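Local atomic coordinates of glycosyltransferase (PDB entry 3WAD), a protein that belongs to the GT-B class of glycosyltransferases, with two Rossmann-like domains, each a parallel sheet flanked by helices. Residues T6-N10 with R11-Y15; V127-A131 with L132-G136; R371-D374 with Q375-L379; N39-A42 with I43-G47. All coordinates share one frame; numbering follows the deposited sequence.

Interaction 1: residues T6-N10 with R11-Y15; sequences TVFAN and RSHLY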
loop_
_atom_site.group_PDB
_atom_site.type_symbol
_atom_site.label_atom_id
_atom_site.label_comp_id
_atom_site.label_asym_id
_atom_site.label_seq_id
_atom_site.Cartn_x
_atom_site.Cartn_y
_atom_site.Cartn_z
ATOM N N THR B 6 11.628 9.719 -4.002
ATOM C CA THR B 6 12.584 9.880 -2.952
ATOM C C THR B 6 12.000 10.870 -1.910
ATOM O O THR B 6 11.344 11.836 -2.264
ATOM C CB THR B 6 13.945 10.214 -3.480
ATOM O OG1 THR B 6 14.886 10.307 -2.390
ATOM C CG2 THR B 6 13.930 11.531 -4.313
ATOM N N VAL B 7 12.226 10.583 -0.640
ATOM C CA VAL B 7 11.760 11.475 0.433
ATOM C C VAL B 7 12.793 11.366 1.559
ATOM O O VAL B 7 13.305 10.254 1.815
ATOM C CB VAL B 7 10.286 11.153 0.845
ATOM C CG1 VAL B 7 10.185 9.736 1.364
ATOM C CG2 VAL B 7 9.790 12.100 1.954
ATOM N N PHE B 8 13.142 12.489 2.222
ATOM C CA PHE B 8 13.997 12.414 3.408
ATOM C C PHE B 8 13.290 11.595 4.544
ATOM O O PHE B 8 12.085 11.398 4.479
ATOM C CB PHE B 8 14.501 13.794 3.901
ATOM C CG PHE B 8 13.439 14.627 4.583
ATOM C CD1 PHE B 8 13.388 14.697 5.988
ATOM C CD2 PHE B 8 12.418 15.260 3.841
ATOM C CE1 PHE B 8 12.322 15.444 6.651
ATOM C CE2 PHE B 8 11.394 16.024 4.459
ATOM C CZ PHE B 8 11.355 16.136 5.862
ATOM N N ALA B 9 14.044 11.108 5.557
ATOM C CA ALA B 9 13.469 10.226 6.587
ATOM C C ALA B 9 12.563 10.954 7.562
ATOM O O ALA B 9 12.990 11.499 8.613
ATOM C CB ALA B 9 14.589 9.377 7.329
ATOM N N ASN B 10 11.276 10.982 7.210
ATOM C CA ASN B 10 10.273 11.675 8.005
ATOM C C ASN B 10 8.985 11.000 7.658
ATOM O O ASN B 10 8.619 11.006 6.474
ATOM C CB ASN B 10 10.147 13.166 7.597
ATOM C CG ASN B 10 9.034 13.895 8.389
ATOM O OD1 ASN B 10 7.846 13.856 8.063
ATOM N ND2 ASN B 10 9.440 14.567 9.429
ATOM N N ARG B 11 8.275 10.491 8.647
ATOM C CA ARG B 11 7.084 9.723 8.375
ATOM C C ARG B 11 5.957 10.518 7.701
ATOM O O ARG B 11 5.226 9.936 6.885
ATOM C CB ARG B 11 6.553 9.041 9.647
ATOM C CG ARG B 11 5.684 7.786 9.442
ATOM C CD ARG B 11 5.710 6.919 10.755
ATOM N NE ARG B 11 5.966 7.777 11.914
ATOM C CZ ARG B 11 7.113 7.843 12.602
ATOM N NH1 ARG B 11 8.155 7.066 12.296
ATOM N NH2 ARG B 11 7.218 8.700 13.618
ATOM N N SER B 12 5.746 11.756 8.124
ATOM C CA SER B 12 4.704 12.644 7.553
ATOM C C SER B 12 4.984 12.894 6.068
ATOM O O SER B 12 4.089 12.859 5.287
ATOM C CB SER B 12 4.690 14.026 8.272
ATOM O OG SER B 12 4.257 13.776 9.600
ATOM N N HIS B 13 6.216 13.221 5.711
ATOM C CA HIS B 13 6.500 13.518 4.311
ATOM C C HIS B 13 6.447 12.219 3.534
ATOM O O HIS B 13 6.003 12.235 2.391
ATOM C CB HIS B 13 7.843 14.177 4.148
ATOM C CG HIS B 13 7.861 15.616 4.556
ATOM N ND1 HIS B 13 7.957 16.636 3.632
ATOM C CD2 HIS B 13 7.847 16.214 5.798
ATOM C CE1 HIS B 13 7.980 17.800 4.272
ATOM N NE2 HIS B 13 7.964 17.566 5.586
ATOM N N LEU B 14 6.839 11.086 4.144
ATOM C CA LEU B 14 6.555 9.767 3.519
ATOM C C LEU B 14 5.102 9.535 3.232
ATOM O O LEU B 14 4.778 9.269 2.066
ATOM C CB LEU B 14 7.157 8.594 4.280
ATOM C CG LEU B 14 6.657 7.230 3.772
ATOM C CD1 LEU B 14 6.970 6.949 2.273
ATOM C CD2 LEU B 14 7.082 6.066 4.699
ATOM N N TYR B 15 4.215 9.599 4.253
ATOM C CA TYR B 15 2.775 9.364 4.067
ATOM C C TYR B 15 2.118 10.268 3.027
ATOM O O TYR B 15 1.088 9.896 2.407
ATOM C CB TYR B 15 2.030 9.636 5.384
ATOM C CG TYR B 15 2.285 8.598 6.431
ATOM C CD1 TYR B 15 3.213 7.549 6.219
ATOM C CD2 TYR B 15 1.560 8.649 7.627
ATOM C CE1 TYR B 15 3.416 6.580 7.189
ATOM C CE2 TYR B 15 1.768 7.728 8.601
ATOM C CZ TYR B 15 2.677 6.694 8.383
ATOM O OH TYR B 15 2.824 5.794 9.408
#
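N10 holds its CG anti to the backbone N (chi1 177°) and H13 holds its CG anti to the carbonyl carbon (chi1 -76°), and this pair of torsions swings amide and imidazole together at the start of helix 11-16. N10 stands at the N-cap position, and its OD1 makes the capping bond to H13 N at 2.9 Å, in the plane of the amide and on a lone pair. That same oxygen sits at the edge of the imidazole, 3.3 Å from H13 CD2, with the amide standing almost upright to the ring (86°). Behind the cap, L14 N reaches back to N10 O at 2.9 Å and closes the first helical turn. The whole piece is the loop that leaves strand 2-6, an inner strand of the N-terminal Rossmann-like sheet, and turns straight into the first helix. F8 folds over from the loop and directs its ring edge at one face of H13, a T-shaped but tilted pair with centroids 4.7 Å apart; F8 CE2 sits over the middle of the imidazole, 3.5 Å above its plane. H13 ND1 bonds to D130 OD1, which together with the F8 ring fixes the rotation of the imidazole. Deeper in, V7 CG2 packs on H13 CB at 3.6 Å, while V7 CG1 and L14 CD1 meet more loosely at 4.4 Å.

Interaction 2: residues V127-A131 with L132-G136; sequences VIWDA and LTYAG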
loop_
_atom_site.group_PDB
_atom_site.type_symbol
_atom_site.label_atom_id
_atom_site.label_comp_id
_atom_site.label_asym_id
_atom_site.label_seq_id
_atom_site.Cartn_x
_atom_site.Cartn_y
_atom_site.Cartn_z
ATOM N N VAL B 127 11.573 10.446 -11.973
ATOM C CA VAL B 127 11.856 10.694 -10.536
ATOM C C VAL B 127 10.749 11.599 -9.925
ATOM O O VAL B 127 10.345 12.648 -10.539
ATOM C CB VAL B 127 13.279 11.181 -10.298
ATOM C CG1 VAL B 127 13.572 11.557 -8.732
ATOM C CG2 VAL B 127 14.299 10.106 -10.849
ATOM N N ILE B 128 10.187 11.167 -8.780
ATOM C CA ILE B 128 9.169 12.001 -8.007
ATOM C C ILE B 128 9.813 12.284 -6.655
ATOM O O ILE B 128 10.121 11.351 -5.906
ATOM C CB ILE B 128 7.832 11.329 -7.790
ATOM C CG1 ILE B 128 7.204 10.878 -9.167
ATOM C CG2 ILE B 128 6.846 12.255 -6.965
ATOM C CD1 ILE B 128 5.972 10.093 -9.023
ATOM N N TRP B 129 10.113 13.551 -6.384
ATOM C CA TRP B 129 10.827 13.861 -5.139
ATOM C C TRP B 129 9.944 14.738 -4.256
ATOM O O TRP B 129 9.441 15.781 -4.678
ATOM C CB TRP B 129 12.128 14.534 -5.358
ATOM C CG TRP B 129 12.196 15.706 -6.386
ATOM C CD1 TRP B 129 12.044 15.646 -7.810
ATOM C CD2 TRP B 129 12.436 17.092 -6.077
ATOM N NE1 TRP B 129 12.266 16.906 -8.347
ATOM C CE2 TRP B 129 12.479 17.806 -7.323
ATOM C CE3 TRP B 129 12.749 17.781 -4.882
ATOM C CZ2 TRP B 129 12.765 19.183 -7.385
ATOM C CZ3 TRP B 129 13.029 19.135 -4.948
ATOM C CH2 TRP B 129 13.042 19.832 -6.214
ATOM N N ASP B 130 9.817 14.330 -3.007
ATOM C CA ASP B 130 9.336 15.242 -1.946
ATOM C C ASP B 130 10.054 16.600 -2.001
ATOM O O ASP B 130 11.275 16.637 -2.115
ATOM C CB ASP B 130 9.595 14.586 -0.615
ATOM C CG ASP B 130 9.559 15.607 0.560
ATOM O OD1 ASP B 130 8.473 15.751 1.097
ATOM O OD2 ASP B 130 10.615 16.222 0.910
ATOM N N ALA B 131 9.281 17.699 -1.877
ATOM C CA ALA B 131 9.782 19.038 -2.215
ATOM C C ALA B 131 10.982 19.491 -1.356
ATOM O O ALA B 131 11.709 20.423 -1.710
ATOM C CB ALA B 131 8.642 20.058 -2.181
ATOM N N LEU B 132 11.177 18.836 -0.214
ATOM C CA LEU B 132 12.299 19.132 0.650
ATOM C C LEU B 132 13.479 18.212 0.410
ATOM O O LEU B 132 14.454 18.276 1.173
ATOM C CB LEU B 132 11.859 19.033 2.124
ATOM C CG LEU B 132 10.809 20.071 2.528
ATOM C CD1 LEU B 132 10.676 20.177 4.097
ATOM C CD2 LEU B 132 11.106 21.438 1.974
ATOM N N THR B 133 13.381 17.307 -0.577
ATOM C CA THR B 133 14.421 16.286 -0.718
ATOM C C THR B 133 15.329 16.482 -1.990
ATOM O O THR B 133 15.121 15.820 -3.018
ATOM C CB THR B 133 13.739 14.840 -0.719
ATOM O OG1 THR B 133 12.949 14.700 0.487
ATOM C CG2 THR B 133 14.840 13.754 -0.700
ATOM N N TYR B 134 16.330 17.321 -1.892
ATOM C CA TYR B 134 17.056 17.801 -3.089
ATOM C C TYR B 134 18.089 16.831 -3.681
ATOM O O TYR B 134 18.750 17.147 -4.678
ATOM C CB TYR B 134 17.667 19.213 -2.856
ATOM C CG TYR B 134 16.631 20.300 -3.138
ATOM C CD1 TYR B 134 15.704 20.716 -2.152
ATOM C CD2 TYR B 134 16.496 20.821 -4.433
ATOM C CE1 TYR B 134 14.738 21.667 -2.440
ATOM C CE2 TYR B 134 15.560 21.767 -4.718
ATOM C CZ TYR B 134 14.674 22.187 -3.727
ATOM O OH TYR B 134 13.735 23.136 -4.099
ATOM N N ALA B 135 18.249 15.656 -3.094
ATOM C CA ALA B 135 18.849 14.575 -3.862
ATOM C C ALA B 135 18.051 14.144 -5.142
ATOM O O ALA B 135 18.645 13.798 -6.193
ATOM C CB ALA B 135 19.102 13.377 -2.921
ATOM N N GLY B 136 16.711 14.200 -5.057
ATOM C CA GLY B 136 15.776 13.868 -6.142
ATOM C C GLY B 136 16.181 14.409 -7.529
ATOM O O GLY B 136 16.415 13.606 -8.490
HETATM O O HOH W 1 10.929 22.565 -3.189
#
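W129 lies near the end of strand 126-130 with its CB 3.8 Å from G136 CA, and CG also faces that glycine, whose missing side chain lets helix 135-141 start right against the strand. Further out, CE3 passes 3.6 Å from T133 O. CZ3 then lies over the centre of the Y134 ring and CH2 comes within 3.5 Å of Y134 CE2, an edge-to-face pair with the indole edge on the tyrosine face (planes at 65°). The indole NE1 is bonded to H147 ND1, on strand 147-150. Between strand and helix, in this beta-alpha-beta unit, D130 to T133 forms a type I turn, closed by T133 N on D130 O at 2.7 Å. An Asx turn is nested inside it, made by L132 N on D130 OD2 at 2.9 Å. T133 OG1 donates to the same oxygen at 2.8 Å, from the opposite face. A water donates to both A131 O and Y134 OH, tying the turn to the tyrosine, whose OH is also hydrogen-bonded to V200 O. With OD2 held by two donors and OD1 bonded to H13 ND1, the D130 carboxylate is fixed in rotation, and T133 OG1, spending its proton on D130, can accept from F8 N.

Interaction 3: residues R371-D374 with Q375-L379; sequences RLRD and QLRRL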
loop_
_atom_site.group_PDB
_atom_site.type_symbol
_atom_site.label_atom_id
_atom_site.label_comp_id
_atom_site.label_asym_id
_atom_site.label_seq_id
_atom_site.Cartn_x
_atom_site.Cartn_y
_atom_site.Cartn_z
ATOM N N ARG B 371 -12.717 30.888 24.603
ATOM C CA ARG B 371 -12.671 31.114 23.151
ATOM C C ARG B 371 -12.780 29.845 22.323
ATOM O O ARG B 371 -13.591 29.811 21.379
ATOM C CB ARG B 371 -11.457 31.924 22.733
ATOM C CG ARG B 371 -11.629 33.329 23.129
ATOM C CD ARG B 371 -10.515 34.223 22.614
ATOM N NE ARG B 371 -10.102 35.114 23.701
ATOM C CZ ARG B 371 -9.120 36.025 23.654
ATOM N NH1 ARG B 371 -8.406 36.216 22.546
ATOM N NH2 ARG B 371 -8.854 36.765 24.742
ATOM N N LEU B 372 -12.039 28.800 22.671
ATOM C CA LEU B 372 -12.189 27.500 21.955
ATOM C C LEU B 372 -13.582 26.919 22.094
ATOM O O LEU B 372 -14.203 26.518 21.115
ATOM C CB LEU B 372 -11.236 26.454 22.482
ATOM C CG LEU B 372 -9.784 26.408 22.070
ATOM C CD1 LEU B 372 -9.137 25.138 22.757
ATOM C CD2 LEU B 372 -9.581 26.433 20.516
ATOM N N ARG B 373 -14.091 26.865 23.326
ATOM C CA ARG B 373 -15.391 26.290 23.558
ATOM C C ARG B 373 -16.466 27.013 22.745
ATOM O O ARG B 373 -17.312 26.373 21.998
ATOM C CB ARG B 373 -15.663 26.337 25.062
ATOM C CG ARG B 373 -16.972 25.827 25.474
ATOM C CD ARG B 373 -17.371 26.491 26.813
ATOM N NE ARG B 373 -17.682 27.915 26.664
ATOM C CZ ARG B 373 -17.669 28.803 27.668
ATOM N NH1 ARG B 373 -17.372 28.430 28.923
ATOM N NH2 ARG B 373 -17.970 30.078 27.408
ATOM N N ASP B 374 -16.422 28.354 22.809
ATOM C CA ASP B 374 -17.426 29.163 22.095
ATOM C C ASP B 374 -17.371 28.904 20.606
ATOM O O ASP B 374 -18.402 28.715 19.959
ATOM C CB ASP B 374 -17.250 30.653 22.366
ATOM C CG ASP B 374 -17.645 31.022 23.783
ATOM O OD1 ASP B 374 -18.297 30.176 24.442
ATOM O OD2 ASP B 374 -17.241 32.141 24.240
ATOM N N GLN B 375 -16.164 28.882 20.036
ATOM C CA GLN B 375 -16.030 28.540 18.596
ATOM C C GLN B 375 -16.591 27.138 18.294
ATOM O O GLN B 375 -17.376 26.951 17.353
ATOM C CB GLN B 375 -14.577 28.709 18.198
ATOM C CG GLN B 375 -14.147 30.160 18.135
ATOM C CD GLN B 375 -12.730 30.327 17.541
ATOM O OE1 GLN B 375 -11.849 29.524 17.780
ATOM N NE2 GLN B 375 -12.527 31.350 16.778
ATOM N N LEU B 376 -16.222 26.156 19.112
ATOM C CA LEU B 376 -16.699 24.796 18.919
ATOM C C LEU B 376 -18.212 24.704 18.973
ATOM O O LEU B 376 -18.832 23.992 18.145
ATOM C CB LEU B 376 -16.076 23.819 19.932
ATOM C CG LEU B 376 -16.302 22.313 19.639
ATOM C CD1 LEU B 376 -15.951 21.990 18.197
ATOM C CD2 LEU B 376 -15.516 21.418 20.579
ATOM N N ARG B 377 -18.812 25.436 19.936
ATOM C CA ARG B 377 -20.226 25.481 20.080
ATOM C C ARG B 377 -20.860 26.058 18.806
ATOM O O ARG B 377 -21.877 25.559 18.375
ATOM C CB ARG B 377 -20.598 26.272 21.340
ATOM C CG ARG B 377 -20.380 25.505 22.616
ATOM C CD ARG B 377 -21.135 26.172 23.774
ATOM N NE ARG B 377 -20.378 26.274 25.034
ATOM C CZ ARG B 377 -20.939 26.291 26.248
ATOM N NH1 ARG B 377 -22.247 26.141 26.396
ATOM N NH2 ARG B 377 -20.212 26.393 27.333
ATOM N N ARG B 378 -20.280 27.087 18.194
ATOM C CA ARG B 378 -20.804 27.584 16.909
ATOM C C ARG B 378 -20.762 26.592 15.753
ATOM O O ARG B 378 -21.741 26.424 15.004
ATOM C CB ARG B 378 -20.115 28.856 16.500
ATOM C CG ARG B 378 -20.363 29.990 17.491
ATOM C CD ARG B 378 -19.856 31.252 16.912
ATOM N NE ARG B 378 -20.478 31.459 15.602
ATOM C CZ ARG B 378 -19.954 32.177 14.618
ATOM N NH1 ARG B 378 -18.766 32.756 14.716
ATOM N NH2 ARG B 378 -20.638 32.303 13.510
ATOM N N LEU B 379 -19.634 25.906 15.626
ATOM C CA LEU B 379 -19.461 24.859 14.586
ATOM C C LEU B 379 -20.521 23.779 14.665
ATOM O O LEU B 379 -21.048 23.337 13.622
ATOM C CB LEU B 379 -18.081 24.230 14.721
ATOM C CG LEU B 379 -16.907 25.153 14.415
ATOM C CD1 LEU B 379 -15.641 24.324 14.354
ATOM C CD2 LEU B 379 -17.169 25.857 13.111
#
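R377 N donates to R373 O at 2.7 Å, the shortest of the regular backbone bonds that run through helix 369-381. This helix belongs to the C-terminal Rossmann-like domain of the GT-B fold and packs on strands 336-338 and 359-361. The side chains of R373 and R377 run side by side and in the same direction, their guanidinium planes 84° apart; R377 NH2 is modelled too close to the R373 chain at CD, so the spacing there is doubtful. R373 NE (3.2 Å) and R373 NH2 (3.0 Å) both donate to D374 OD1, side-on and from the same face of the carboxylate, with the oxygen lying in the guanidinium plane. A bend at chi3 of R373 (70°) folds the chain back for this grip. R377 NE stays 4.5 Å from D374 OD1 and points no N-H at it, so that pair is a matter of charge alone. R377 has its own salt bridge to D275, and with D374 this probably eases the crowding of positive charge. On the inner side, L372 and L376 pack on L337 and V273, while the amide of Q375 bonds to T362 and V361. The CG of that glutamine rests 3.3 Å from R371 O. R378, salt-bridged to E382, likewise lays its CG 3.4 Å from D374 O.

Interaction 4: residues N39-A42 with I43-G47; sequences NVQA and ISDSG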
loop_
_atom_site.group_PDB
_atom_site.type_symbol
_atom_site.label_atom_id
_atom_site.label_comp_id
_atom_site.label_asym_id
_atom_site.label_seq_id
_atom_site.Cartn_x
_atom_site.Cartn_y
_atom_site.Cartn_z
ATOM N N ASN B 39 14.143 5.435 7.629
ATOM C CA ASN B 39 12.750 5.532 7.189
ATOM C C ASN B 39 12.312 4.173 6.635
ATOM O O ASN B 39 11.192 4.038 6.237
ATOM C CB ASN B 39 12.553 6.617 6.087
ATOM C CG ASN B 39 11.146 7.226 6.081
ATOM O OD1 ASN B 39 10.414 7.148 7.041
ATOM N ND2 ASN B 39 10.799 7.890 4.977
ATOM N N VAL B 40 13.170 3.158 6.653
ATOM C CA VAL B 40 12.799 1.891 6.033
ATOM C C VAL B 40 11.611 1.204 6.692
ATOM O O VAL B 40 10.677 0.717 6.052
ATOM C CB VAL B 40 14.026 0.963 5.877
ATOM C CG1 VAL B 40 13.574 -0.555 5.693
ATOM C CG2 VAL B 40 14.934 1.458 4.679
ATOM N N GLN B 41 11.571 1.199 8.002
ATOM C CA GLN B 41 10.468 0.555 8.612
ATOM C C GLN B 41 9.116 1.198 8.218
ATOM O O GLN B 41 8.067 0.465 8.065
ATOM C CB GLN B 41 10.637 0.596 10.149
ATOM C CG GLN B 41 9.443 -0.084 10.869
ATOM C CD GLN B 41 9.378 -1.534 10.517
ATOM O OE1 GLN B 41 10.383 -2.215 10.588
ATOM N NE2 GLN B 41 8.195 -2.023 10.100
ATOM N N ALA B 42 9.081 2.528 8.209
ATOM C CA ALA B 42 7.883 3.262 7.821
ATOM C C ALA B 42 7.501 2.911 6.347
ATOM O O ALA B 42 6.317 2.820 6.030
ATOM C CB ALA B 42 8.075 4.785 7.949
ATOM N N ILE B 43 8.496 2.764 5.462
ATOM C CA ILE B 43 8.150 2.470 4.073
ATOM C C ILE B 43 7.544 1.076 4.035
ATOM O O ILE B 43 6.539 0.836 3.363
ATOM C CB ILE B 43 9.381 2.538 3.137
ATOM C CG1 ILE B 43 9.908 3.986 3.015
ATOM C CG2 ILE B 43 8.965 2.004 1.753
ATOM C CD1 ILE B 43 11.351 4.155 2.629
ATOM N N SER B 44 8.157 0.144 4.770
ATOM C CA SER B 44 7.530 -1.180 4.941
ATOM C C SER B 44 6.151 -1.225 5.488
ATOM O O SER B 44 5.309 -2.002 4.982
ATOM C CB SER B 44 8.427 -2.110 5.770
ATOM O OG SER B 44 9.485 -2.454 4.939
ATOM N N ASP B 45 5.889 -0.428 6.509
ATOM C CA ASP B 45 4.592 -0.410 7.151
ATOM C C ASP B 45 3.550 0.196 6.218
ATOM O O ASP B 45 2.374 0.198 6.560
ATOM C CB ASP B 45 4.581 0.451 8.402
ATOM C CG ASP B 45 5.423 -0.141 9.568
ATOM O OD1 ASP B 45 5.707 -1.355 9.557
ATOM O OD2 ASP B 45 5.745 0.667 10.488
ATOM N N SER B 46 4.006 0.830 5.131
ATOM C CA SER B 46 3.094 1.436 4.168
ATOM C C SER B 46 2.793 0.474 2.981
ATOM O O SER B 46 2.050 0.820 2.092
ATOM C CB SER B 46 3.637 2.728 3.608
ATOM O OG SER B 46 3.941 3.618 4.622
ATOM N N GLY B 47 3.431 -0.689 2.992
ATOM C CA GLY B 47 3.332 -1.692 1.947
ATOM C C GLY B 47 4.198 -1.473 0.726
ATOM O O GLY B 47 3.916 -2.094 -0.307
#
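From N39 to D45 the backbone makes nearly two helical turns, with an almost perfectly straight bond from S44 N to V40 O at 2.9 Å, before G47 takes positive phi (81°) and ends the helix in a Schellman motif. A type I turn from S44 to G47 overlaps this ending, closed by G47 N on S44 O at 3.0 Å. On the outer side, Q41 bends at chi2 (63°) and so turns its amide along the helix toward D45. Its NE2 donates to D45 OD1 over a short 2.6 Å; the oxygen lies in the plane of the amide, but the nitrogen stands above the carboxylate plane, 41° out of it. S46 curls back at the end, its OG donating to A42 O at 2.9 Å and so satisfying a carbonyl of the last turn. On the inner side, I43 runs CG1 and CD1 alongside N39 O, with CG1 3.5 Å away, and packs against L14 of helix 11-16 and I33 of strand 30-35. N39 turns its ND2 to S35. Helix 40-44 connects the parallel strands 30-35 and 49-52 as the crossover of a beta-alpha-beta unit, and V40 and S44 also touch V234 and P232 of the second subunit. D45 packs on D45 of that subunit. Within its own chain, the N-H of Q41 probably stabilises the charge on D45 OD1 and limits the swing of its carboxylate.

Interactions 1, 2 and 4 belong to the N-terminal sheet and its helices. Interactions 1 and 2 follow neighbouring strands and touch directly: two hydrogen bonds, one from a side chain and one from the backbone of interaction 1, join the strand-ending loops into one polar and aromatic network. Interaction 4 meets interaction 1 by apolar packing, L14 on A42 and I43, and on its other side faces the second subunit. Interaction 3 is the outlier, its centre about 34 Å from that of interaction 1, in the other domain. Interaction 2 is almost wholly buried and rich in turn bonds and rings, whereas the outer face of interaction 3 relies on arginines and carboxylates.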